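Long-range contacts in Phosphoglucosamine/phosphogalactosamine mutase (Sulfolobus tokodaii, PDB 2F7L), which interconverts the 6-phosphates and 1-phosphates of glucosamine and galactosamine, using magnesium, in the synthesis of UDP-GlcNAc and UDP-GalNAc: residues Ile30-Gly35 / Arg132-Glu137; Gly72-Pro77 / Asp149-Thr154; Lys174-Pro179 / Glu227-Leu232; Leu265-Ala270 / Glu293-Tyr298; Pro275-Lys280 / Asn320-Phe325. All blocks are in the same frame, centred on the assembly; numbering follows the deposited sequence.

Contact 1: Ile30-Gly35 / Arg132-Glu137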
# COMPACT_ATOMS: atom_id res chain seq x y z
N ILE A 30 17.46 -14.42 -5.48
CA ILE A 30 16.32 -14.64 -4.60
C ILE A 30 16.24 -16.11 -4.24
O ILE A 30 16.01 -16.46 -3.09
CB ILE A 30 14.99 -14.20 -5.26
CG1 ILE A 30 14.97 -12.67 -5.40
CG2 ILE A 30 13.81 -14.64 -4.40
CD1 ILE A 30 13.89 -12.14 -6.36
N GLY A 31 16.46 -16.96 -5.24
CA GLY A 31 16.40 -18.38 -5.00
C GLY A 31 17.53 -18.85 -4.10
O GLY A 31 17.33 -19.69 -3.21
N THR A 32 18.72 -18.32 -4.33
CA THR A 32 19.83 -18.71 -3.52
C THR A 32 19.56 -18.25 -2.08
O THR A 32 19.90 -18.95 -1.13
CB THR A 32 21.13 -18.09 -4.02
OG1 THR A 32 21.45 -18.64 -5.31
CG2 THR A 32 22.24 -18.35 -3.06
N PHE A 33 18.93 -17.09 -1.95
CA PHE A 33 18.59 -16.53 -0.65
C PHE A 33 17.62 -17.39 0.17
O PHE A 33 17.75 -17.51 1.39
CB PHE A 33 17.98 -15.16 -0.87
CG PHE A 33 17.30 -14.60 0.33
CD1 PHE A 33 18.04 -14.05 1.38
CD2 PHE A 33 15.90 -14.60 0.42
CE1 PHE A 33 17.40 -13.50 2.48
CE2 PHE A 33 15.25 -14.05 1.53
CZ PHE A 33 16.01 -13.50 2.56
N PHE A 34 16.63 -17.96 -0.50
CA PHE A 34 15.64 -18.81 0.17
C PHE A 34 16.21 -20.21 0.41
O PHE A 34 15.75 -20.91 1.31
CB PHE A 34 14.36 -18.92 -0.66
CG PHE A 34 13.44 -17.74 -0.55
CD1 PHE A 34 12.83 -17.43 0.66
CD2 PHE A 34 13.12 -16.97 -1.68
CE1 PHE A 34 11.91 -16.37 0.76
CE2 PHE A 34 12.19 -15.91 -1.60
CZ PHE A 34 11.58 -15.61 -0.38
N GLY A 35 17.17 -20.63 -0.39
CA GLY A 35 17.74 -21.95 -0.19
C GLY A 35 17.18 -23.04 -1.07
O GLY A 35 16.10 -22.90 -1.66
N ARG A 132 27.03 -15.26 -6.13
CA ARG A 132 27.19 -16.53 -5.38
C ARG A 132 25.82 -17.22 -5.45
O ARG A 132 24.95 -16.99 -4.62
CB ARG A 132 27.55 -16.28 -3.91
CG ARG A 132 28.85 -15.56 -3.68
CD ARG A 132 29.30 -15.68 -2.22
NE ARG A 132 28.26 -15.29 -1.25
CZ ARG A 132 27.83 -14.04 -1.03
NH1 ARG A 132 28.33 -13.01 -1.69
NH2 ARG A 132 26.88 -13.84 -0.15
N PHE A 133 25.63 -18.09 -6.43
CA PHE A 133 24.35 -18.74 -6.60
C PHE A 133 24.31 -20.24 -6.34
O PHE A 133 25.13 -20.98 -6.85
CB PHE A 133 23.84 -18.49 -8.01
CG PHE A 133 23.72 -17.05 -8.37
CD1 PHE A 133 23.18 -16.13 -7.46
CD2 PHE A 133 24.08 -16.61 -9.64
CE1 PHE A 133 23.00 -14.80 -7.82
CE2 PHE A 133 23.90 -15.29 -10.01
CZ PHE A 133 23.36 -14.38 -9.10
N ASN A 134 23.33 -20.70 -5.57
CA ASN A 134 23.24 -22.14 -5.35
C ASN A 134 22.84 -22.82 -6.63
O ASN A 134 21.78 -23.44 -6.69
CB ASN A 134 22.20 -22.47 -4.29
CG ASN A 134 22.63 -22.03 -2.93
OD1 ASN A 134 23.84 -21.94 -2.66
ND2 ASN A 134 21.67 -21.76 -2.05
N THR A 135 23.66 -22.69 -7.67
CA THR A 135 23.36 -23.35 -8.94
C THR A 135 23.50 -24.83 -8.64
O THR A 135 24.47 -25.26 -8.03
CB THR A 135 24.34 -22.92 -10.04
OG1 THR A 135 24.13 -21.54 -10.34
CG2 THR A 135 24.11 -23.69 -11.30
N ILE A 136 22.51 -25.60 -9.06
CA ILE A 136 22.53 -27.03 -8.78
C ILE A 136 22.97 -27.91 -9.94
O ILE A 136 22.95 -27.49 -11.11
CB ILE A 136 21.12 -27.48 -8.30
CG1 ILE A 136 20.11 -27.31 -9.44
CG2 ILE A 136 20.70 -26.65 -7.09
CD1 ILE A 136 18.83 -28.11 -9.29
N GLU A 137 23.38 -29.13 -9.60
CA GLU A 137 23.81 -30.13 -10.58
C GLU A 137 22.69 -30.54 -11.51
O GLU A 137 21.52 -30.51 -11.16
CB GLU A 137 24.31 -31.39 -9.89
CG GLU A 137 25.65 -31.26 -9.23
CD GLU A 137 26.74 -30.92 -10.23
OE1 GLU A 137 27.01 -29.71 -10.42
OE2 GLU A 137 27.31 -31.87 -10.84

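Contact 2: Gly72-Pro77 / Asp149-Thr154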
# COMPACT_ATOMS: atom_id res chain seq x y z
N GLY A 72 -0.58 -17.71 -10.62
CA GLY A 72 -1.25 -16.83 -11.57
C GLY A 72 -1.40 -15.36 -11.16
O GLY A 72 -0.62 -14.84 -10.36
N MET A 73 -2.42 -14.70 -11.70
CA MET A 73 -2.68 -13.29 -11.40
C MET A 73 -3.50 -13.06 -10.13
O MET A 73 -4.56 -13.67 -9.94
CB MET A 73 -3.42 -12.62 -12.55
CG MET A 73 -2.63 -12.50 -13.81
SD MET A 73 -3.57 -11.50 -15.00
CE MET A 73 -4.47 -12.88 -15.85
N ALA A 74 -3.05 -12.16 -9.26
CA ALA A 74 -3.80 -11.89 -8.05
C ALA A 74 -3.33 -10.65 -7.34
O ALA A 74 -2.27 -10.13 -7.63
CB ALA A 74 -3.69 -13.09 -7.11
N PRO A 75 -4.16 -10.11 -6.44
CA PRO A 75 -3.72 -8.92 -5.71
C PRO A 75 -2.49 -9.38 -4.89
O PRO A 75 -2.37 -10.57 -4.54
CB PRO A 75 -4.93 -8.61 -4.83
CG PRO A 75 -6.05 -8.96 -5.69
CD PRO A 75 -5.63 -10.26 -6.35
N THR A 76 -1.58 -8.45 -4.58
CA THR A 76 -0.40 -8.80 -3.78
C THR A 76 -0.82 -9.27 -2.38
O THR A 76 -0.28 -10.26 -1.89
CB THR A 76 0.60 -7.62 -3.70
OG1 THR A 76 1.12 -7.38 -5.02
CG2 THR A 76 1.76 -7.95 -2.79
N PRO A 77 -1.78 -8.58 -1.74
CA PRO A 77 -2.22 -9.00 -0.40
C PRO A 77 -2.66 -10.48 -0.49
O PRO A 77 -2.46 -11.26 0.46
CB PRO A 77 -3.43 -8.10 -0.12
CG PRO A 77 -3.29 -6.96 -1.02
CD PRO A 77 -2.64 -7.51 -2.26
N ASP A 149 -3.74 -23.27 -7.11
CA ASP A 149 -5.07 -22.72 -7.38
C ASP A 149 -5.87 -22.26 -6.19
O ASP A 149 -7.05 -22.08 -6.32
CB ASP A 149 -5.94 -23.73 -8.14
CG ASP A 149 -5.45 -24.00 -9.54
OD1 ASP A 149 -5.94 -24.98 -10.16
OD2 ASP A 149 -4.59 -23.24 -10.04
N ARG A 150 -5.26 -22.05 -5.04
CA ARG A 150 -6.05 -21.64 -3.89
C ARG A 150 -5.93 -20.20 -3.48
O ARG A 150 -6.68 -19.75 -2.62
CB ARG A 150 -5.69 -22.48 -2.67
CG ARG A 150 -5.82 -23.96 -2.90
CD ARG A 150 -5.25 -24.73 -1.75
NE ARG A 150 -3.80 -24.65 -1.65
CZ ARG A 150 -3.13 -25.20 -0.64
NH1 ARG A 150 -3.80 -25.84 0.29
NH2 ARG A 150 -1.81 -25.10 -0.55
N VAL A 151 -5.00 -19.46 -4.10
CA VAL A 151 -4.77 -18.08 -3.72
C VAL A 151 -5.98 -17.12 -3.66
O VAL A 151 -6.27 -16.57 -2.60
CB VAL A 151 -3.56 -17.50 -4.54
CG1 VAL A 151 -3.34 -18.35 -5.76
CG2 VAL A 151 -3.79 -16.06 -4.90
N ILE A 152 -6.70 -16.91 -4.76
CA ILE A 152 -7.85 -16.01 -4.68
C ILE A 152 -8.90 -16.59 -3.71
O ILE A 152 -9.26 -15.94 -2.71
CB ILE A 152 -8.55 -15.82 -6.05
CG1 ILE A 152 -7.58 -15.27 -7.10
CG2 ILE A 152 -9.72 -14.87 -5.89
CD1 ILE A 152 -7.22 -13.85 -6.94
N SER A 153 -9.38 -17.80 -3.98
CA SER A 153 -10.38 -18.42 -3.12
C SER A 153 -9.98 -18.37 -1.66
O SER A 153 -10.80 -18.02 -0.82
CB SER A 153 -10.66 -19.88 -3.51
OG SER A 153 -9.75 -20.79 -2.89
N THR A 154 -8.73 -18.72 -1.34
CA THR A 154 -8.27 -18.71 0.05
C THR A 154 -8.33 -17.29 0.62
O THR A 154 -8.70 -17.09 1.77
CB THR A 154 -6.80 -19.22 0.17
OG1 THR A 154 -6.70 -20.53 -0.38
CG2 THR A 154 -6.36 -19.27 1.61

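Contact 3: Lys174-Pro179 / Glu227-Leu232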
# COMPACT_ATOMS: atom_id res chain seq x y z
N LYS A 174 -25.29 -0.75 -2.45
CA LYS A 174 -25.12 -0.51 -3.87
C LYS A 174 -23.70 0.08 -4.01
O LYS A 174 -23.50 1.27 -3.77
CB LYS A 174 -26.18 0.48 -4.35
CG LYS A 174 -26.47 0.39 -5.84
CD LYS A 174 -27.23 1.62 -6.37
CE LYS A 174 -27.30 1.62 -7.91
NZ LYS A 174 -27.80 2.88 -8.57
N VAL A 175 -22.72 -0.73 -4.40
CA VAL A 175 -21.33 -0.24 -4.51
C VAL A 175 -20.72 -0.17 -5.89
O VAL A 175 -21.16 -0.86 -6.82
CB VAL A 175 -20.35 -1.12 -3.64
CG1 VAL A 175 -20.73 -1.05 -2.17
CG2 VAL A 175 -20.36 -2.56 -4.11
N LEU A 176 -19.70 0.67 -6.04
CA LEU A 176 -18.97 0.77 -7.31
C LEU A 176 -17.50 0.42 -7.02
O LEU A 176 -16.93 0.86 -6.03
CB LEU A 176 -19.06 2.17 -7.93
CG LEU A 176 -18.10 2.37 -9.10
CD1 LEU A 176 -18.56 3.41 -10.09
CD2 LEU A 176 -16.76 2.78 -8.52
N ILE A 177 -16.92 -0.39 -7.90
CA ILE A 177 -15.54 -0.83 -7.75
C ILE A 177 -14.68 -0.48 -8.97
O ILE A 177 -15.01 -0.83 -10.10
CB ILE A 177 -15.50 -2.34 -7.50
CG1 ILE A 177 -16.22 -2.67 -6.18
CG2 ILE A 177 -14.08 -2.82 -7.47
CD1 ILE A 177 -16.32 -4.16 -5.86
N ASP A 178 -13.59 0.24 -8.71
CA ASP A 178 -12.65 0.68 -9.74
C ASP A 178 -11.31 -0.01 -9.50
O ASP A 178 -10.43 0.52 -8.82
CB ASP A 178 -12.47 2.20 -9.67
CG ASP A 178 -11.64 2.76 -10.83
OD1 ASP A 178 -11.20 1.98 -11.71
OD2 ASP A 178 -11.43 3.99 -10.87
N PRO A 179 -11.15 -1.23 -10.06
CA PRO A 179 -9.92 -2.01 -9.91
C PRO A 179 -8.80 -1.55 -10.83
O PRO A 179 -7.74 -2.18 -10.89
CB PRO A 179 -10.39 -3.42 -10.21
CG PRO A 179 -11.42 -3.20 -11.23
CD PRO A 179 -12.20 -2.06 -10.68
N GLU A 227 -17.24 10.78 -10.61
CA GLU A 227 -18.41 11.22 -11.34
C GLU A 227 -19.45 10.11 -11.34
O GLU A 227 -20.47 10.22 -10.69
CB GLU A 227 -18.03 11.49 -12.78
CG GLU A 227 -18.69 12.69 -13.34
CD GLU A 227 -18.27 13.90 -12.56
OE1 GLU A 227 -19.06 14.39 -11.71
OE2 GLU A 227 -17.12 14.35 -12.81
N VAL A 228 -19.16 9.03 -12.07
CA VAL A 228 -20.07 7.91 -12.16
C VAL A 228 -20.54 7.43 -10.79
O VAL A 228 -21.64 6.91 -10.67
CB VAL A 228 -19.44 6.72 -12.95
CG1 VAL A 228 -18.98 7.18 -14.31
CG2 VAL A 228 -18.28 6.15 -12.19
N VAL A 229 -19.72 7.61 -9.76
CA VAL A 229 -20.16 7.20 -8.42
C VAL A 229 -21.48 7.95 -8.17
O VAL A 229 -22.52 7.36 -7.85
CB VAL A 229 -19.16 7.61 -7.31
CG1 VAL A 229 -19.89 7.77 -6.00
CG2 VAL A 229 -18.08 6.58 -7.17
N LYS A 230 -21.40 9.27 -8.34
CA LYS A 230 -22.55 10.14 -8.14
C LYS A 230 -23.68 9.83 -9.11
O LYS A 230 -24.80 9.54 -8.69
CB LYS A 230 -22.14 11.61 -8.27
CG LYS A 230 -22.93 12.54 -7.34
CD LYS A 230 -22.69 14.04 -7.61
CE LYS A 230 -21.24 14.46 -7.34
NZ LYS A 230 -20.23 13.84 -8.27
N THR A 231 -23.40 9.85 -10.40
CA THR A 231 -24.45 9.59 -11.38
C THR A 231 -25.20 8.29 -11.15
O THR A 231 -26.36 8.17 -11.54
CB THR A 231 -23.93 9.65 -12.85
OG1 THR A 231 -24.26 8.43 -13.53
CG2 THR A 231 -22.43 9.93 -12.91
N LEU A 232 -24.56 7.31 -10.50
CA LEU A 232 -25.20 6.03 -10.23
C LEU A 232 -25.72 5.92 -8.79
O LEU A 232 -26.20 4.85 -8.40
CB LEU A 232 -24.22 4.88 -10.46
CG LEU A 232 -23.83 4.42 -11.87
CD1 LEU A 232 -22.67 3.43 -11.78
CD2 LEU A 232 -25.03 3.79 -12.56

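Contact 4: Leu265-Ala270 / Glu293-Tyr298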
# COMPACT_ATOMS: atom_id res chain seq x y z
N LEU A 265 -11.02 6.11 10.19
CA LEU A 265 -12.33 5.51 10.39
C LEU A 265 -12.18 4.00 10.60
O LEU A 265 -12.82 3.41 11.47
CB LEU A 265 -13.20 5.78 9.15
CG LEU A 265 -14.45 6.65 9.23
CD1 LEU A 265 -14.34 7.63 10.37
CD2 LEU A 265 -14.66 7.38 7.91
N LEU A 266 -11.34 3.38 9.78
CA LEU A 266 -11.07 1.95 9.83
C LEU A 266 -10.25 1.62 11.06
O LEU A 266 -10.45 0.60 11.71
CB LEU A 266 -10.31 1.51 8.58
CG LEU A 266 -11.09 0.77 7.50
CD1 LEU A 266 -12.55 1.21 7.42
CD2 LEU A 266 -10.37 0.98 6.19
N SER A 267 -9.32 2.51 11.38
CA SER A 267 -8.48 2.31 12.56
C SER A 267 -9.42 2.30 13.77
O SER A 267 -9.20 1.63 14.78
CB SER A 267 -7.47 3.46 12.65
OG SER A 267 -6.30 3.03 13.32
N TYR A 268 -10.51 3.05 13.66
CA TYR A 268 -11.50 3.13 14.72
C TYR A 268 -12.23 1.79 14.88
O TYR A 268 -12.19 1.15 15.94
CB TYR A 268 -12.49 4.24 14.39
CG TYR A 268 -13.73 4.20 15.22
CD1 TYR A 268 -13.66 4.36 16.61
CD2 TYR A 268 -14.98 3.97 14.64
CE1 TYR A 268 -14.81 4.28 17.40
CE2 TYR A 268 -16.14 3.89 15.42
CZ TYR A 268 -16.04 4.05 16.80
OH TYR A 268 -17.17 3.95 17.57
N TRP A 269 -12.91 1.38 13.82
CA TRP A 269 -13.66 0.14 13.81
C TRP A 269 -12.84 -1.04 14.35
O TRP A 269 -13.38 -1.93 15.00
CB TRP A 269 -14.12 -0.17 12.39
CG TRP A 269 -15.18 -1.19 12.33
CD1 TRP A 269 -15.22 -2.29 11.53
CD2 TRP A 269 -16.39 -1.21 13.09
NE1 TRP A 269 -16.38 -2.99 11.73
CE2 TRP A 269 -17.12 -2.35 12.69
CE3 TRP A 269 -16.93 -0.37 14.07
CZ2 TRP A 269 -18.37 -2.66 13.23
CZ3 TRP A 269 -18.17 -0.69 14.61
CH2 TRP A 269 -18.87 -1.83 14.19
N ALA A 270 -11.54 -1.04 14.07
CA ALA A 270 -10.68 -2.12 14.52
C ALA A 270 -10.67 -2.25 16.05
O ALA A 270 -10.55 -3.36 16.57
CB ALA A 270 -9.26 -1.93 14.01
N GLU A 293 -6.51 13.63 16.50
CA GLU A 293 -7.69 14.29 16.99
C GLU A 293 -8.84 13.32 17.19
O GLU A 293 -9.43 13.25 18.26
CB GLU A 293 -8.10 15.38 16.01
CG GLU A 293 -9.04 16.43 16.57
CD GLU A 293 -9.11 17.63 15.66
OE1 GLU A 293 -8.08 17.96 15.03
OE2 GLU A 293 -10.19 18.26 15.58
N TYR A 294 -9.14 12.57 16.14
CA TYR A 294 -10.24 11.62 16.19
C TYR A 294 -9.97 10.38 17.04
O TYR A 294 -10.81 9.99 17.83
CB TYR A 294 -10.61 11.18 14.78
CG TYR A 294 -12.03 10.67 14.64
CD1 TYR A 294 -13.07 11.53 14.33
CD2 TYR A 294 -12.32 9.32 14.83
CE1 TYR A 294 -14.37 11.07 14.20
CE2 TYR A 294 -13.62 8.85 14.70
CZ TYR A 294 -14.64 9.73 14.39
OH TYR A 294 -15.92 9.26 14.23
N LEU A 295 -8.82 9.76 16.89
CA LEU A 295 -8.56 8.56 17.67
C LEU A 295 -8.32 8.87 19.13
O LEU A 295 -8.39 7.98 19.97
CB LEU A 295 -7.37 7.78 17.10
CG LEU A 295 -7.60 7.19 15.71
CD1 LEU A 295 -6.39 6.36 15.30
CD2 LEU A 295 -8.88 6.34 15.68
N SER A 296 -8.04 10.14 19.42
CA SER A 296 -7.79 10.58 20.79
C SER A 296 -9.00 10.33 21.69
O SER A 296 -8.87 9.83 22.81
CB SER A 296 -7.44 12.07 20.83
OG SER A 296 -6.06 12.26 20.60
N LYS A 297 -10.17 10.67 21.18
CA LYS A 297 -11.39 10.46 21.93
C LYS A 297 -11.83 8.99 21.95
O LYS A 297 -13.02 8.69 21.92
CB LYS A 297 -12.51 11.35 21.39
CG LYS A 297 -12.77 11.28 19.91
CD LYS A 297 -14.05 12.04 19.57
CE LYS A 297 -14.23 12.22 18.06
NZ LYS A 297 -14.11 10.94 17.28
N TYR A 298 -10.86 8.09 22.00
CA TYR A 298 -11.13 6.65 22.05
C TYR A 298 -9.94 5.97 22.72
O TYR A 298 -9.91 4.74 22.87
CB TYR A 298 -11.33 6.09 20.64
CG TYR A 298 -12.54 6.66 19.93
CD1 TYR A 298 -13.82 6.21 20.22
CD2 TYR A 298 -12.40 7.68 18.99
CE1 TYR A 298 -14.94 6.77 19.59
CE2 TYR A 298 -13.50 8.24 18.35
CZ TYR A 298 -14.78 7.79 18.66
OH TYR A 298 -15.88 8.37 18.04

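Contact 5: Pro275-Lys280 / Asn320-Phe325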
# COMPACT_ATOMS: atom_id res chain seq x y z
N PRO A 275 -11.75 -4.95 21.75
CA PRO A 275 -11.50 -4.14 22.95
C PRO A 275 -10.27 -4.67 23.66
O PRO A 275 -9.53 -3.92 24.29
CB PRO A 275 -12.78 -4.34 23.76
CG PRO A 275 -13.85 -4.53 22.69
CD PRO A 275 -13.13 -5.46 21.71
N LYS A 276 -10.06 -5.97 23.50
CA LYS A 276 -8.94 -6.68 24.12
C LYS A 276 -7.55 -6.27 23.62
O LYS A 276 -6.54 -6.47 24.31
CB LYS A 276 -9.12 -8.20 23.91
CG LYS A 276 -9.32 -8.63 22.42
CD LYS A 276 -8.08 -8.37 21.50
CE LYS A 276 -6.77 -8.98 22.08
NZ LYS A 276 -5.55 -8.75 21.24
N ALA A 277 -7.51 -5.73 22.41
CA ALA A 277 -6.25 -5.33 21.79
C ALA A 277 -5.79 -3.93 22.13
O ALA A 277 -6.59 -2.99 22.27
CB ALA A 277 -6.37 -5.48 20.28
N ILE A 278 -4.47 -3.79 22.24
CA ILE A 278 -3.83 -2.53 22.57
C ILE A 278 -4.27 -1.35 21.70
O ILE A 278 -3.79 -1.20 20.57
CB ILE A 278 -2.29 -2.64 22.43
CG1 ILE A 278 -1.84 -4.11 22.47
CG2 ILE A 278 -1.64 -1.79 23.49
CD1 ILE A 278 -2.30 -4.90 23.69
N LYS A 279 -5.19 -0.52 22.21
CA LYS A 279 -5.65 0.65 21.47
C LYS A 279 -4.35 1.37 21.10
O LYS A 279 -3.65 1.92 21.96
CB LYS A 279 -6.52 1.57 22.34
CG LYS A 279 -7.59 0.88 23.21
CD LYS A 279 -8.66 0.19 22.39
CE LYS A 279 -9.71 -0.45 23.29
NZ LYS A 279 -10.60 -1.33 22.49
N LYS A 280 -4.03 1.33 19.81
CA LYS A 280 -2.81 1.92 19.32
C LYS A 280 -2.63 1.50 17.87
O LYS A 280 -2.74 0.31 17.55
CB LYS A 280 -1.65 1.40 20.14
CG LYS A 280 -0.30 1.86 19.65
CD LYS A 280 0.78 0.92 20.15
CE LYS A 280 0.34 0.18 21.41
NZ LYS A 280 -0.27 1.11 22.41
N ASN A 320 2.74 -5.30 18.12
CA ASN A 320 1.42 -5.87 18.32
C ASN A 320 0.37 -4.78 18.35
O ASN A 320 -0.45 -4.71 19.26
CB ASN A 320 1.42 -6.62 19.64
CG ASN A 320 0.16 -7.40 19.86
OD1 ASN A 320 -0.13 -8.36 19.13
ND2 ASN A 320 -0.62 -7.01 20.88
N ALA A 321 0.40 -3.92 17.34
CA ALA A 321 -0.54 -2.80 17.24
C ALA A 321 -1.95 -3.21 16.84
O ALA A 321 -2.20 -4.35 16.43
CB ALA A 321 0.00 -1.77 16.27
N LEU A 322 -2.88 -2.28 16.95
CA LEU A 322 -4.26 -2.56 16.59
C LEU A 322 -4.37 -2.65 15.08
O LEU A 322 -4.97 -3.58 14.56
CB LEU A 322 -5.19 -1.46 17.10
CG LEU A 322 -6.69 -1.66 16.84
CD1 LEU A 322 -7.19 -2.83 17.69
CD2 LEU A 322 -7.46 -0.39 17.17
N ALA A 323 -3.80 -1.67 14.39
CA ALA A 323 -3.82 -1.61 12.93
C ALA A 323 -2.76 -0.63 12.44
O ALA A 323 -2.04 -0.03 13.25
CB ALA A 323 -5.19 -1.17 12.42
N GLY A 324 -2.65 -0.48 11.13
CA GLY A 324 -1.70 0.46 10.57
C GLY A 324 -2.28 0.95 9.27
O GLY A 324 -3.20 0.34 8.76
N PHE A 325 -1.79 2.07 8.76
CA PHE A 325 -2.27 2.56 7.47
C PHE A 325 -1.41 3.71 6.94
O PHE A 325 -0.60 4.29 7.68
CB PHE A 325 -3.74 2.99 7.54
CG PHE A 325 -3.99 4.23 8.36
CD1 PHE A 325 -4.19 4.15 9.73
CD2 PHE A 325 -4.05 5.48 7.74
CE1 PHE A 325 -4.45 5.31 10.49
CE2 PHE A 325 -4.30 6.63 8.48
CZ PHE A 325 -4.50 6.54 9.86

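Contact 1: Ile30-Gly35 / Arg132-Glu137
Thr32, near the C-terminal end of helix 20-34, meets Asn134 through two first torsions: the Thr32 torsion (chi1 -67°) sets OG1 beside its own backbone N and CG2 anti to it, while that of Asn134 (chi1 -69°) sets CG anti to the carbonyl carbon. OG1 accepts a hydrogen bond from Asn134 N at 2.8 Å, with an N-H...O angle of 149°. The same hydroxyl is also bonded to Lys28 O, one turn back in the helix, which holds its rotation. The methyl branch takes the other contacts: Thr32 CG2 lies 3.4 Å from Arg132 O and 3.6 Å from Asn134 ND2. Beside this, CB of Phe133 comes within 3.6 Å of Thr32 OG1, and the Phe133 ring extends back onto Lys25, Lys28 and Ala29. An alanine at Thr32 would probably leave Asn134 N without its acceptor and open a gap where the methyl group met the loop. Asn134 is the centre of an inverse gamma turn. The contact as a whole is surface packing of the loop after helix 118-130 on helix 20-34 of the alpha/beta/alpha domain I.

Contact 2: Gly72-Pro77 / Asp149-Thr154
Ala74 and Ile152 join the strand-to-helix link of domain I, which runs from strand 67-73 of the mixed sheet to helix 76-86 with Pro75 at the N-cap position, to the first turn of helix 151-160. Their CA atoms are the nearest pair across the segments, 6.7 Å apart. The tight part is wholly apolar, with Ala74 and Val151 buried. The Ala74 methyl points toward the helix, with CB 3.7 Å from Val151 CG2. Leu79 of helix 76-86 packs against both Ala74 and Val151, so this small cluster is shared by both helices. The other side is looser: the side chain of Met73 turns away to Val183, while Arg150, just before helix 151-160, and Ser153 in its first turn are exposed. No hydrogen bond crosses between the segments; polar links lead elsewhere, as from Thr76 OG1 to Asp243, which by similarity binds magnesium. The strand-to-helix link thus lies close to the probable metal site. The torsions of Ile152 (chi1 -58°, chi2 -74°) carry its terminal methyl inward, and the side chain crosses that of Pro75 at about a right angle. There Ile152 CD1 reaches Ala74 CB at 3.6 Å and Pro75 CD at 4.0 Å.

Contact 3: Lys174-Pro179 / Glu227-Leu232
Strand 174-178, an inner strand of the mixed sheet in alpha/beta/alpha domain II, meets the C-terminal part of helix 223-231 through Leu176 and Lys174. The nearest CA atoms are those of Leu176 and Val229, 6.6 Å apart. Leu176 points toward the helix with CG anti to its backbone N (chi1 169°), and its two methyls divide the work among three residues. CD1 touches Val228 CG2 at 3.5 Å and lies 4.4 Å from Leu232 CD1, whereas CD2 faces Val229 CG2 at 4.2 Å. Leu176 and Val228 cross at about a right angle.

The helix belongs to a beta-alpha-beta crossover: the chain leaves strand 198-201, passes through helix 223-231 and returns as strand 236-239, parallel to the first, with strand 174-178 between them in the sheet. Where the helix ends, chemistry turns polar. Lys174 is extended beyond CG and runs past Lys198 and Tyr200 of the neighbouring strand, and its NZ donates to Leu232 O at 2.5 Å. The C=O...N angle is 153°, with NZ tilted 21° from the carbonyl plane. A methionine in place of Lys174 would probably leave Leu232 O without this donor and remove a positive charge from the helix C-terminus. Lys174 N, meanwhile, is hydrogen-bonded to Asp235 OD2.

Contact 4: Leu265-Ala270 / Glu293-Tyr298
Helices 259-272 and 290-296 come closest between Tyr268 and Leu295, whose CA atoms are 6.8 Å apart, and spread to 8.7 Å between the CA atoms of Leu265 and Tyr294. Both belong to the alpha/beta/alpha domain III and rest on the same strand, 280-284, where Ser267 and Leu295 each touch Ile281. Leu295 fills the closer end with its two methyls: CD1 lies 3.9 Å from Ser267 OG, and CD2 approaches the backbone at Tyr268 N, 4.2 Å away. No hydrogen bond joins the segments.

Farther out, Tyr268 (CG anti to the backbone N, chi1 166°) forms an edge-to-face pair with Tyr298, just beyond the end of helix 290-296. The ring centroids are 4.7 Å apart and the planes meet at 53°, an inclined rather than perpendicular pairing. Tyr298 offers the face and Tyr268 the edge: CE1 of Tyr268 stands 3.3 Å above the Tyr298 ring plane, displaced toward the rim on the side of Tyr298 CE1.

Contact 5: Pro275-Lys280 / Asn320-Phe325
Lys280 and Leu322 lie where the parallel strands 280-284 and 323-326 of the domain III sheet come together. Their CA atoms lie 5.4 Å apart, although the adjoining pieces 277-280 and 320-323 still run 69° to each other. The polar part is one backbone hydrogen bond, Leu322 N to Lys280 O at 2.7 Å, with an N-H...O angle of 159°. Farther along, Val282 continues the pairing with backbone bonds to Ala323 and Phe325.

Apolar packing centres on Leu322, whose CG stands anti to the backbone N (chi1 -177°). Its CD1 meets Ala277 CB at 3.8 Å, and the side chain also packs on Ala270 and Ser271 of helix 259-272.

The remaining contacts are van der Waals packing of unlike groups. Ala321 sets its methyl against a carbonyl, with CB 3.7 Å from Lys280 O. At the exposed end, Asn320, with positive phi, is the C-prime residue of the Schellman motif that ends helix 309-318. Its side chain crosses that of Ile278 at about a right angle, Asn320 ND2 lying 3.5 Å from Ile278 CG1.

In the fold
Contacts 2 and 4 are the buried ones and neither has a hydrogen bond between its segments: contact 2 relies on aliphatic methyls, contact 4 on leucine packing and an aromatic pair. Contacts 3 and 5, partly buried, combine apolar side chains with one bond to a carbonyl, from a lysine in contact 3 and a backbone N in contact 5. Contact 1, on the surface, centres on a threonine hydroxyl. Leu322 of contact 5 packs on helix 259-272, which supplies one side of contact 4, and the two contacts touch directly, as Leu322 CD1 lies 3.6 Å from Ala270 O. Contacts 1 and 3 sit on opposite sides of the chain's centre, their own centres about 47 Å apart.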